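Local coordinates for protein serine-pyruvate aminotransferase (AgxT) (Sulfolobus solfataricus, PDB 3ZRP) that is a pyridoxal-phosphate-dependent class-V aminotransferase that probably transfers amino groups from serine or alanine to pyruvate or glyoxylate, at residues L44-G49 / G263-I268; P56-G61 / L197-L202; V165-A170 / D181-A186. One frame throughout, in Å; residues are numbered along the deposited sequence.

Interaction 1 (L44-G49 / G263-I268)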
# COMPACT_ATOMS: atom_id res chain seq x y z
N LEU A 44 17.95 -2.41 -3.51
CA LEU A 44 17.76 -3.15 -2.26
C LEU A 44 18.95 -4.05 -1.96
O LEU A 44 19.45 -4.07 -0.85
CB LEU A 44 16.45 -3.94 -2.26
CG LEU A 44 15.87 -4.42 -0.92
CD1 LEU A 44 15.78 -3.32 0.16
CD2 LEU A 44 14.50 -5.04 -1.12
N ARG A 45 19.42 -4.80 -2.97
CA ARG A 45 20.60 -5.65 -2.79
C ARG A 45 21.81 -4.82 -2.38
O ARG A 45 22.59 -5.22 -1.50
CB ARG A 45 20.93 -6.44 -4.06
CG ARG A 45 19.97 -7.57 -4.38
CD ARG A 45 20.67 -8.62 -5.25
NE ARG A 45 19.73 -9.54 -5.90
CZ ARG A 45 19.03 -9.25 -6.99
NH1 ARG A 45 19.16 -8.07 -7.56
NH2 ARG A 45 18.20 -10.13 -7.50
N TYR A 46 21.97 -3.68 -3.03
CA TYR A 46 23.08 -2.76 -2.77
C TYR A 46 23.10 -2.23 -1.33
O TYR A 46 24.12 -2.33 -0.64
CB TYR A 46 23.08 -1.64 -3.83
CG TYR A 46 24.12 -0.57 -3.59
CD1 TYR A 46 25.49 -0.82 -3.84
CD2 TYR A 46 23.77 0.68 -3.11
CE1 TYR A 46 26.45 0.15 -3.58
CE2 TYR A 46 24.72 1.66 -2.85
CZ TYR A 46 26.06 1.38 -3.09
OH TYR A 46 26.99 2.35 -2.85
N VAL A 47 21.97 -1.69 -0.84
CA VAL A 47 21.95 -1.12 0.51
C VAL A 47 21.93 -2.18 1.62
O VAL A 47 22.33 -1.91 2.77
CB VAL A 47 20.78 -0.10 0.72
CG1 VAL A 47 20.85 1.03 -0.31
CG2 VAL A 47 19.41 -0.79 0.67
N MET A 48 21.48 -3.38 1.30
CA MET A 48 21.52 -4.47 2.28
C MET A 48 22.78 -5.33 2.18
O MET A 48 23.00 -6.22 2.99
CB MET A 48 20.26 -5.31 2.19
CG MET A 48 19.15 -4.69 3.00
SD MET A 48 17.61 -5.49 2.64
CE MET A 48 16.46 -4.50 3.57
N GLY A 49 23.61 -5.06 1.18
CA GLY A 49 24.87 -5.79 1.01
C GLY A 49 24.64 -7.26 0.73
O GLY A 49 24.86 -8.09 1.59
N GLY A 263 27.03 6.88 -2.31
CA GLY A 263 27.75 5.70 -1.88
C GLY A 263 27.27 5.29 -0.50
O GLY A 263 27.21 6.13 0.41
N ILE A 264 26.94 4.02 -0.34
CA ILE A 264 26.37 3.52 0.92
C ILE A 264 27.33 3.67 2.11
O ILE A 264 26.91 4.04 3.21
CB ILE A 264 25.82 2.06 0.78
CG1 ILE A 264 25.02 1.64 2.05
CG2 ILE A 264 26.95 1.08 0.40
CD1 ILE A 264 23.77 2.55 2.34
N GLU A 265 28.62 3.38 1.91
CA GLU A 265 29.60 3.55 3.00
C GLU A 265 29.66 5.02 3.46
O GLU A 265 29.69 5.31 4.67
CB GLU A 265 30.99 3.04 2.60
CG GLU A 265 31.04 1.59 2.11
CD GLU A 265 30.62 1.41 0.64
OE1 GLU A 265 30.34 2.43 -0.05
OE2 GLU A 265 30.59 0.26 0.17
N ASN A 266 29.65 5.95 2.51
CA ASN A 266 29.66 7.37 2.81
C ASN A 266 28.37 7.79 3.54
O ASN A 266 28.40 8.60 4.46
CB ASN A 266 29.86 8.21 1.54
CG ASN A 266 31.26 8.05 0.95
OD1 ASN A 266 32.25 7.93 1.68
ND2 ASN A 266 31.36 8.03 -0.38
N ARG A 267 27.25 7.19 3.13
CA ARG A 267 25.95 7.48 3.73
C ARG A 267 25.93 7.03 5.19
O ARG A 267 25.44 7.76 6.07
CB ARG A 267 24.86 6.79 2.92
CG ARG A 267 23.46 7.14 3.31
CD ARG A 267 22.50 6.47 2.34
NE ARG A 267 21.11 6.80 2.64
CZ ARG A 267 20.49 7.88 2.18
NH1 ARG A 267 21.15 8.77 1.42
NH2 ARG A 267 19.22 8.11 2.49
N ILE A 268 26.47 5.84 5.44
CA ILE A 268 26.57 5.31 6.80
C ILE A 268 27.43 6.26 7.65
O ILE A 268 27.02 6.67 8.74
CB ILE A 268 27.13 3.86 6.80
CG1 ILE A 268 26.09 2.88 6.24
CG2 ILE A 268 27.56 3.41 8.19
CD1 ILE A 268 26.70 1.55 5.76
O HOH W 1 29.51 1.47 -3.16
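Y46 reaches from the end of helix 31-48 to I264, which opens helix 264-284. From Y46 CB, CG leaves anti to the backbone N (chi1 175°). The side chains of Y46 and I264 slide past each other in opposite directions. Going outward along the ring, CE2 meets I264 CB at 3.8 Å, while CE1 and CE2 both graze I264 CG2. Y46 CZ then comes to 3.6 Å from I264 CG2, a methyl that sits obliquely to the ring. At the tip, Y46 OH accepts from I264 N at 3.0 Å, in a nearly straight bond with an angle of 165° at the hydrogen. G263 is the N-cap residue of helix 264-284, so this amide belongs to the first turn of the helix, and the tyrosine hydroxyl supplies its acceptor. G263 has positive phi and is the single residue between helix 246-262 and helix 264-284; G49 ends helix 31-48 in a Schellman motif. Y46 OH has a second partner, a water at 2.7 Å in the plane of the ring. Deeper in, V47 CG1 touches I264 CD1 at 4.2 Å, and V47 also packs on F256 and I259 of helix 246-262.

Interaction 2 (P56-G61 / L197-L202)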
# COMPACT_ATOMS: atom_id res chain seq x y z
N PRO A 56 15.33 -9.82 -3.85
CA PRO A 56 14.57 -8.66 -3.33
C PRO A 56 13.08 -8.74 -3.70
O PRO A 56 12.72 -9.27 -4.75
CB PRO A 56 15.24 -7.48 -4.02
CG PRO A 56 15.71 -8.09 -5.37
CD PRO A 56 16.16 -9.47 -5.01
N LEU A 57 12.21 -8.20 -2.83
CA LEU A 57 10.80 -8.01 -3.18
C LEU A 57 10.34 -6.65 -2.66
O LEU A 57 10.75 -6.21 -1.57
CB LEU A 57 9.89 -9.10 -2.59
CG LEU A 57 10.06 -10.56 -3.02
CD1 LEU A 57 10.91 -11.30 -1.99
CD2 LEU A 57 8.75 -11.30 -3.25
N ILE A 58 9.51 -5.97 -3.45
CA ILE A 58 8.93 -4.70 -3.06
C ILE A 58 7.41 -4.90 -3.07
O ILE A 58 6.84 -5.31 -4.07
CB ILE A 58 9.42 -3.59 -4.00
CG1 ILE A 58 10.94 -3.41 -3.82
CG2 ILE A 58 8.65 -2.28 -3.79
CD1 ILE A 58 11.61 -2.52 -4.90
N ILE A 59 6.75 -4.66 -1.93
CA ILE A 59 5.31 -4.97 -1.83
C ILE A 59 4.59 -3.73 -1.35
O ILE A 59 5.24 -2.83 -0.82
CB ILE A 59 5.02 -6.18 -0.90
CG1 ILE A 59 5.49 -5.90 0.55
CG2 ILE A 59 5.77 -7.48 -1.42
CD1 ILE A 59 4.99 -6.95 1.60
N PRO A 60 3.25 -3.65 -1.56
CA PRO A 60 2.55 -2.49 -1.00
C PRO A 60 2.50 -2.49 0.52
O PRO A 60 2.52 -3.54 1.16
CB PRO A 60 1.13 -2.60 -1.58
CG PRO A 60 1.26 -3.58 -2.75
CD PRO A 60 2.33 -4.53 -2.29
N GLY A 61 2.38 -1.28 1.06
CA GLY A 61 2.11 -1.05 2.46
C GLY A 61 3.24 -0.30 3.12
O GLY A 61 3.39 0.93 2.97
N LEU A 197 5.45 1.49 0.51
CA LEU A 197 6.14 0.24 0.13
C LEU A 197 6.83 -0.42 1.31
O LEU A 197 7.52 0.26 2.09
CB LEU A 197 7.18 0.52 -0.97
CG LEU A 197 6.66 1.15 -2.26
CD1 LEU A 197 7.87 1.56 -3.15
CD2 LEU A 197 5.73 0.19 -2.99
N GLY A 198 6.67 -1.73 1.43
CA GLY A 198 7.50 -2.56 2.30
C GLY A 198 8.55 -3.19 1.39
O GLY A 198 8.27 -3.38 0.21
N LEU A 199 9.76 -3.42 1.91
CA LEU A 199 10.87 -3.96 1.10
C LEU A 199 11.53 -5.13 1.80
O LEU A 199 11.81 -5.07 2.98
CB LEU A 199 11.92 -2.88 0.82
CG LEU A 199 11.60 -1.74 -0.15
CD1 LEU A 199 10.73 -0.75 0.53
CD2 LEU A 199 12.89 -1.07 -0.61
N LEU A 200 11.80 -6.21 1.06
CA LEU A 200 12.33 -7.43 1.70
C LEU A 200 13.46 -7.99 0.87
O LEU A 200 13.43 -7.87 -0.33
CB LEU A 200 11.22 -8.50 1.85
CG LEU A 200 10.00 -8.07 2.71
CD1 LEU A 200 8.79 -7.65 1.80
CD2 LEU A 200 9.58 -9.13 3.68
N LEU A 201 14.45 -8.56 1.54
CA LEU A 201 15.55 -9.31 0.87
C LEU A 201 15.61 -10.70 1.48
O LEU A 201 15.78 -10.84 2.68
CB LEU A 201 16.87 -8.57 1.04
CG LEU A 201 18.05 -9.23 0.28
CD1 LEU A 201 17.93 -8.91 -1.21
CD2 LEU A 201 19.37 -8.75 0.82
N LEU A 202 15.51 -11.71 0.63
CA LEU A 202 15.37 -13.09 1.06
C LEU A 202 16.60 -13.90 0.68
O LEU A 202 17.13 -13.77 -0.43
CB LEU A 202 14.13 -13.74 0.45
CG LEU A 202 12.82 -13.70 1.27
CD1 LEU A 202 12.39 -12.29 1.49
CD2 LEU A 202 11.72 -14.47 0.58
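The flat groups here are the peptide units around L57, L200, I59 and G198, which meet through their N-H and C=O groups. L57 and L200 exchange two hydrogen bonds, L200 N to L57 O at 2.8 Å and L57 N to L200 O at 2.8 Å. The pair of I59 and G198 repeats the exchange: I59 N reaches G198 O at 2.9 Å, and G198 N reaches I59 O at 2.9 Å. Between these two hydrogen-bonded pairs, I58 faces L199 as a non-hydrogen-bonded pair. P56, I58, L199 and L201 occupy one face of the sheet, packed against helix 31-48; the I58 and L199 side chains lie side by side, with I58 CG1 4.1 Å from L199 CG. On the face of L57, I59 and L200, I59 CD1 meets L200 CD1 at 3.9 Å, and helices 63-69 and 223-234 cover it. At the strand end, L57 CD1 meets L202 CD1 at 3.9 Å. Strand 55-60 is the outermost strand, within this chain, of the mixed seven-stranded sheet of the large domain, as in fold type I enzymes, and strand 197-202 runs antiparallel to both its neighbours. P60 packs against G61 of the second subunit. With hydrocarbon on both faces, the buried polarity between the strands is largely that of the main chain, and the paired amides and carbonyls satisfy one another.

Interaction 3 (V165-A170 / D181-A186). With PLP (pyridoxal-5'-phosphate), chain C.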
# COMPACT_ATOMS: atom_id res chain seq x y z
N VAL A 165 13.55 -1.47 9.38
CA VAL A 165 12.78 -0.32 8.96
C VAL A 165 13.49 1.02 9.30
O VAL A 165 13.52 1.94 8.46
CB VAL A 165 11.34 -0.35 9.53
CG1 VAL A 165 10.57 0.93 9.20
CG2 VAL A 165 10.56 -1.55 8.95
N SER A 166 14.07 1.13 10.51
CA SER A 166 14.82 2.32 10.91
C SER A 166 16.35 2.14 10.90
O SER A 166 17.09 2.89 11.56
CB SER A 166 14.37 2.79 12.28
OG SER A 166 13.06 3.30 12.19
N SER A 167 16.83 1.16 10.15
CA SER A 167 18.28 1.00 10.03
C SER A 167 18.85 0.99 8.59
O SER A 167 19.95 1.55 8.33
CB SER A 167 18.74 -0.25 10.78
OG SER A 167 18.36 -1.40 10.04
N VAL A 168 18.15 0.35 7.65
CA VAL A 168 18.62 0.20 6.28
C VAL A 168 18.75 1.59 5.63
O VAL A 168 17.83 2.40 5.69
CB VAL A 168 17.73 -0.76 5.42
CG1 VAL A 168 18.24 -0.86 3.97
CG2 VAL A 168 17.63 -2.12 6.08
N GLY A 169 19.91 1.83 5.03
CA GLY A 169 20.23 3.11 4.41
C GLY A 169 20.95 4.05 5.36
O GLY A 169 21.30 5.16 4.97
N ALA A 170 21.17 3.62 6.60
CA ALA A 170 21.82 4.49 7.59
C ALA A 170 22.84 3.78 8.49
O ALA A 170 23.87 4.37 8.84
CB ALA A 170 20.75 5.18 8.46
N ASP A 181 18.04 -14.37 6.78
CA ASP A 181 17.10 -14.97 5.83
C ASP A 181 16.07 -14.02 5.26
O ASP A 181 15.67 -14.17 4.09
CB ASP A 181 16.46 -16.21 6.44
CG ASP A 181 17.50 -17.26 6.75
OD1 ASP A 181 18.12 -17.75 5.77
OD2 ASP A 181 17.74 -17.52 7.94
N VAL A 182 15.62 -13.07 6.09
CA VAL A 182 14.79 -11.94 5.66
C VAL A 182 15.30 -10.67 6.32
O VAL A 182 15.32 -10.57 7.54
CB VAL A 182 13.28 -12.08 6.06
CG1 VAL A 182 12.48 -10.87 5.51
CG2 VAL A 182 12.66 -13.41 5.55
N TYR A 183 15.69 -9.69 5.52
CA TYR A 183 16.05 -8.38 6.05
C TYR A 183 15.01 -7.46 5.43
O TYR A 183 14.79 -7.53 4.22
CB TYR A 183 17.50 -7.99 5.63
CG TYR A 183 18.26 -7.33 6.75
CD1 TYR A 183 17.83 -6.11 7.29
CD2 TYR A 183 19.40 -7.94 7.31
CE1 TYR A 183 18.51 -5.50 8.34
CE2 TYR A 183 20.11 -7.33 8.36
CZ TYR A 183 19.64 -6.11 8.88
OH TYR A 183 20.28 -5.49 9.93
N LEU A 184 14.30 -6.67 6.22
CA LEU A 184 13.22 -5.90 5.65
C LEU A 184 13.30 -4.44 6.08
O LEU A 184 13.94 -4.10 7.10
CB LEU A 184 11.85 -6.53 5.99
CG LEU A 184 11.47 -6.57 7.48
CD1 LEU A 184 10.84 -5.24 7.93
CD2 LEU A 184 10.53 -7.75 7.81
N THR A 185 12.70 -3.57 5.26
CA THR A 185 12.64 -2.16 5.56
C THR A 185 11.36 -1.54 4.94
O THR A 185 10.45 -2.27 4.48
CB THR A 185 13.98 -1.43 5.18
OG1 THR A 185 13.96 -0.11 5.71
CG2 THR A 185 14.20 -1.34 3.66
N ALA A 186 11.27 -0.21 4.97
CA ALA A 186 10.15 0.51 4.36
C ALA A 186 10.70 1.61 3.47
O ALA A 186 11.88 1.94 3.57
CB ALA A 186 9.25 1.12 5.46
N1 PLP C . 9.49 -1.29 12.56
C2 PLP C . 10.15 -0.15 12.96
C2A PLP C . 11.48 -0.29 13.67
C3 PLP C . 9.61 1.13 12.70
O3 PLP C . 10.23 2.13 13.03
C4 PLP C . 8.39 1.25 12.03
C4A PLP C . 7.85 2.65 11.73
C5 PLP C . 7.73 0.06 11.66
C6 PLP C . 8.29 -1.21 11.90
C5A PLP C . 6.41 0.05 10.95
O4P PLP C . 6.46 0.57 9.62
P PLP C . 5.19 1.11 8.84
O1P PLP C . 5.78 1.52 7.53
O2P PLP C . 4.75 2.26 9.69
O3P PLP C . 4.26 -0.05 8.82
O HOH W 2 15.44 2.66 6.66
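V165 holds CG1 anti to its backbone N (chi1 175°), which sets that methyl 4.0 Å from A186 CB, while CG2, anti to the carbonyl carbon, lies 3.8 Å from L184 CD1. The same torsion brings both methyls to the pyridine ring of the cofactor: V165 CG1 is 3.6 Å from PLP C4 and also close to C3, and CG2 approaches C6. V165 CB itself sits near C2 and N1. In V168, CG1 is again anti to the backbone N (chi1 179°), and CG2 stands obliquely to the Y183 ring. V168 CB meets T185 CB at 3.8 Å. V165 and V168 belong to the loop that leaves strand 157-163 and leads to the parallel, neighbouring strand 182-186, in the cofactor-binding domain of a fold type I aminotransferase. An alanine in place of V165 would lose both methyls and would probably open a gap between the ring atoms C3, C4 and C6 and the side chains of A186 and L184. In the conformer described, S166 OG is hydrogen-bonded to T138 OG1 and lies 3.2 Å from PLP O3. A water links the loop, donating to V165 O at 2.7 Å and to V168 O at 2.6 Å, and bonding more distantly to T185 OG1. That hydroxyl is also hydrogen-bonded to G164 O, while V165 N is held by D163 OD1. At the edge of the Y183 ring, near its plane, stands S167 OG.

Interactions 2 and 3 are fully buried and share one sheet: strand 197-202 lies between strands 55-60 and 182-186, with backbone pairing such as L199 O to T185 N continuing from one contact to the next. Interaction 1 is only partly buried and joins two helices outside that sheet. Helix 31-48 nevertheless touches both other contacts: V47 packs on V168, and L44 and M48 add packing on L199 and L201. From helix 264-284, R267 NE makes a weak hydrogen bond to G169 O. The chemistry changes with place: a side-chain hydroxyl on a helix start in interaction 1, reciprocal main-chain bonds in interaction 2, and methyl packing plus a bridging water beside the cofactor in interaction 3.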